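Local coordinates for protein HI0065 (Haemophilus influenzae, PDB 1HTW) that binds ATP and magnesium and is required for forming the threonylcarbamoyl group on adenosine 37 of tRNAs that read codons beginning with adenine, at residues L49-L54 / G61-P66. Residues are numbered along the deposited sequence; the frame is centred on the assembly and turned at random.
Sequences LTRGML and GNVKSP
The guanidinium of R51, whose aliphatic root packs on V63, is gripped at two nitrogens: NH2 forms a salt bridge with E11, an ATP-binding residue, and NH1 is hydrogen-bonded to the Q55 side chain. With CG anti to the backbone N (chi1 171°) and a bend at chi3, the chain carries this charged end away from 61-66 and leaves its first methylenes beside the valine. There R51 CB lies 4.0 Å from V63 CB.

V63 directs both methyls at helix 46-56, whose first turn carries the last P-loop residues, K46 and T47. L54, one turn beyond R51 and T50, meets them with a single branch: its CD1 is 4.1 Å from V63 CG1 and equally close to V63 CG2, so the methyl sits across the fork of the valine. T50 adds a looser touch, CG2 to V63 CG1 at 4.4 Å, while its hydroxyl bonds back to K46 O. T50 and L54 also touch strand 79-85, at H83 and I81.

Helix and loop thus meet purely by van der Waals contact, while R51 NH1 and NH2 and the T50 hydroxyl find partners outside 61-66; T50 also touches the magnesium ligand E113, so the residues packing on V63 adjoin the nucleotide site.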
loop_
_atom_site.group_PDB
_atom_site.type_symbol
_atom_site.label_atom_id
_atom_site.label_comp_id
_atom_site.label_asym_id
_atom_site.label_seq_id
_atom_site.Cartn_x
_atom_site.Cartn_y
_atom_site.Cartn_z
ATOM N N LEU A 49 -7.121 5.155 -1.282
ATOM C CA LEU A 49 -7.131 3.789 -0.653
ATOM C C LEU A 49 -6.123 3.784 0.547
ATOM O O LEU A 49 -6.606 3.267 1.558
ATOM C CB LEU A 49 -6.572 2.786 -1.694
ATOM C CG LEU A 49 -6.340 1.369 -1.131
ATOM C CD1 LEU A 49 -7.561 0.832 -0.418
ATOM C CD2 LEU A 49 -5.901 0.410 -2.252
ATOM N N THR A 50 -5.017 4.374 0.339
ATOM C CA THR A 50 -4.032 4.491 1.477
ATOM C C THR A 50 -4.690 5.201 2.648
ATOM O O THR A 50 -4.534 4.805 3.812
ATOM C CB THR A 50 -2.855 5.312 1.001
ATOM O OG1 THR A 50 -2.151 4.564 -0.019
ATOM C CG2 THR A 50 -1.828 5.501 2.166
ATOM N N ARG A 51 -5.408 6.275 2.376
ATOM C CA ARG A 51 -6.136 6.965 3.464
ATOM C C ARG A 51 -7.127 6.101 4.165
ATOM O O ARG A 51 -7.225 6.038 5.420
ATOM C CB ARG A 51 -6.707 8.288 2.937
ATOM C CG ARG A 51 -7.650 9.020 3.871
ATOM C CD ARG A 51 -8.138 10.341 3.169
ATOM N NE ARG A 51 -9.457 10.286 2.617
ATOM C CZ ARG A 51 -10.655 10.199 3.078
ATOM N NH1 ARG A 51 -10.967 10.039 4.375
ATOM N NH2 ARG A 51 -11.696 10.155 2.216
ATOM N N GLY A 52 -7.934 5.317 3.448
ATOM C CA GLY A 52 -8.904 4.414 4.060
ATOM C C GLY A 52 -8.077 3.342 4.930
ATOM O O GLY A 52 -8.658 2.968 5.932
ATOM N N MET A 53 -6.992 2.922 4.413
ATOM C CA MET A 53 -6.186 1.882 5.187
ATOM C C MET A 53 -5.701 2.526 6.496
ATOM O O MET A 53 -6.006 1.970 7.564
ATOM C CB MET A 53 -5.044 1.399 4.373
ATOM C CG MET A 53 -5.339 0.600 3.061
ATOM S SD MET A 53 -3.918 0.077 2.037
ATOM C CE MET A 53 -3.166 -1.344 3.191
ATOM N N LEU A 54 -5.111 3.700 6.391
ATOM C CA LEU A 54 -4.483 4.265 7.665
ATOM C C LEU A 54 -5.511 4.789 8.608
ATOM O O LEU A 54 -5.465 4.591 9.851
ATOM C CB LEU A 54 -3.512 5.362 7.241
ATOM C CG LEU A 54 -2.312 5.012 6.388
ATOM C CD1 LEU A 54 -1.568 6.258 5.904
ATOM C CD2 LEU A 54 -1.310 4.191 7.219
ATOM N N GLY A 61 -6.098 12.450 11.562
ATOM C CA GLY A 61 -5.302 13.486 10.908
ATOM C C GLY A 61 -5.252 13.294 9.410
ATOM O O GLY A 61 -5.568 12.229 8.874
ATOM N N ASN A 62 -4.723 14.303 8.693
ATOM C CA ASN A 62 -4.664 14.230 7.257
ATOM C C ASN A 62 -3.642 13.177 6.798
ATOM O O ASN A 62 -2.655 12.924 7.453
ATOM C CB ASN A 62 -4.280 15.549 6.583
ATOM C CG ASN A 62 -4.822 16.826 7.126
ATOM O OD1 ASN A 62 -5.096 17.786 6.365
ATOM N ND2 ASN A 62 -4.962 16.940 8.444
ATOM N N VAL A 63 -3.978 12.570 5.641
ATOM C CA VAL A 63 -3.029 11.653 5.014
ATOM C C VAL A 63 -2.512 12.392 3.764
ATOM O O VAL A 63 -3.179 12.375 2.729
ATOM C CB VAL A 63 -3.666 10.315 4.627
ATOM C CG1 VAL A 63 -2.787 9.486 3.737
ATOM C CG2 VAL A 63 -4.043 9.556 5.917
ATOM N N LYS A 64 -1.364 13.020 3.923
ATOM C CA LYS A 64 -0.790 13.861 2.869
ATOM C C LYS A 64 0.202 13.074 2.053
ATOM O O LYS A 64 1.151 12.517 2.624
ATOM C CB LYS A 64 -0.098 15.081 3.521
ATOM C CG LYS A 64 0.506 16.044 2.493
ATOM C CD LYS A 64 1.156 17.242 3.154
ATOM C CE LYS A 64 0.147 18.212 3.748
ATOM N NZ LYS A 64 0.756 19.566 3.961
ATOM N N SER A 65 -0.022 12.974 0.710
ATOM C CA SER A 65 0.987 12.246 -0.070
ATOM C C SER A 65 2.337 12.961 0.002
ATOM O O SER A 65 2.422 14.188 -0.169
ATOM C CB SER A 65 0.502 12.278 -1.551
ATOM O OG SER A 65 1.521 11.864 -2.425
ATOM N N PRO A 66 3.418 12.219 0.170
ATOM C CA PRO A 66 4.758 12.787 0.371
ATOM C C PRO A 66 5.417 13.118 -0.949
ATOM O O PRO A 66 6.378 12.524 -1.422
ATOM C CB PRO A 66 5.490 11.628 1.084
ATOM C CG PRO A 66 4.866 10.398 0.446
ATOM C CD PRO A 66 3.384 10.752 0.460
#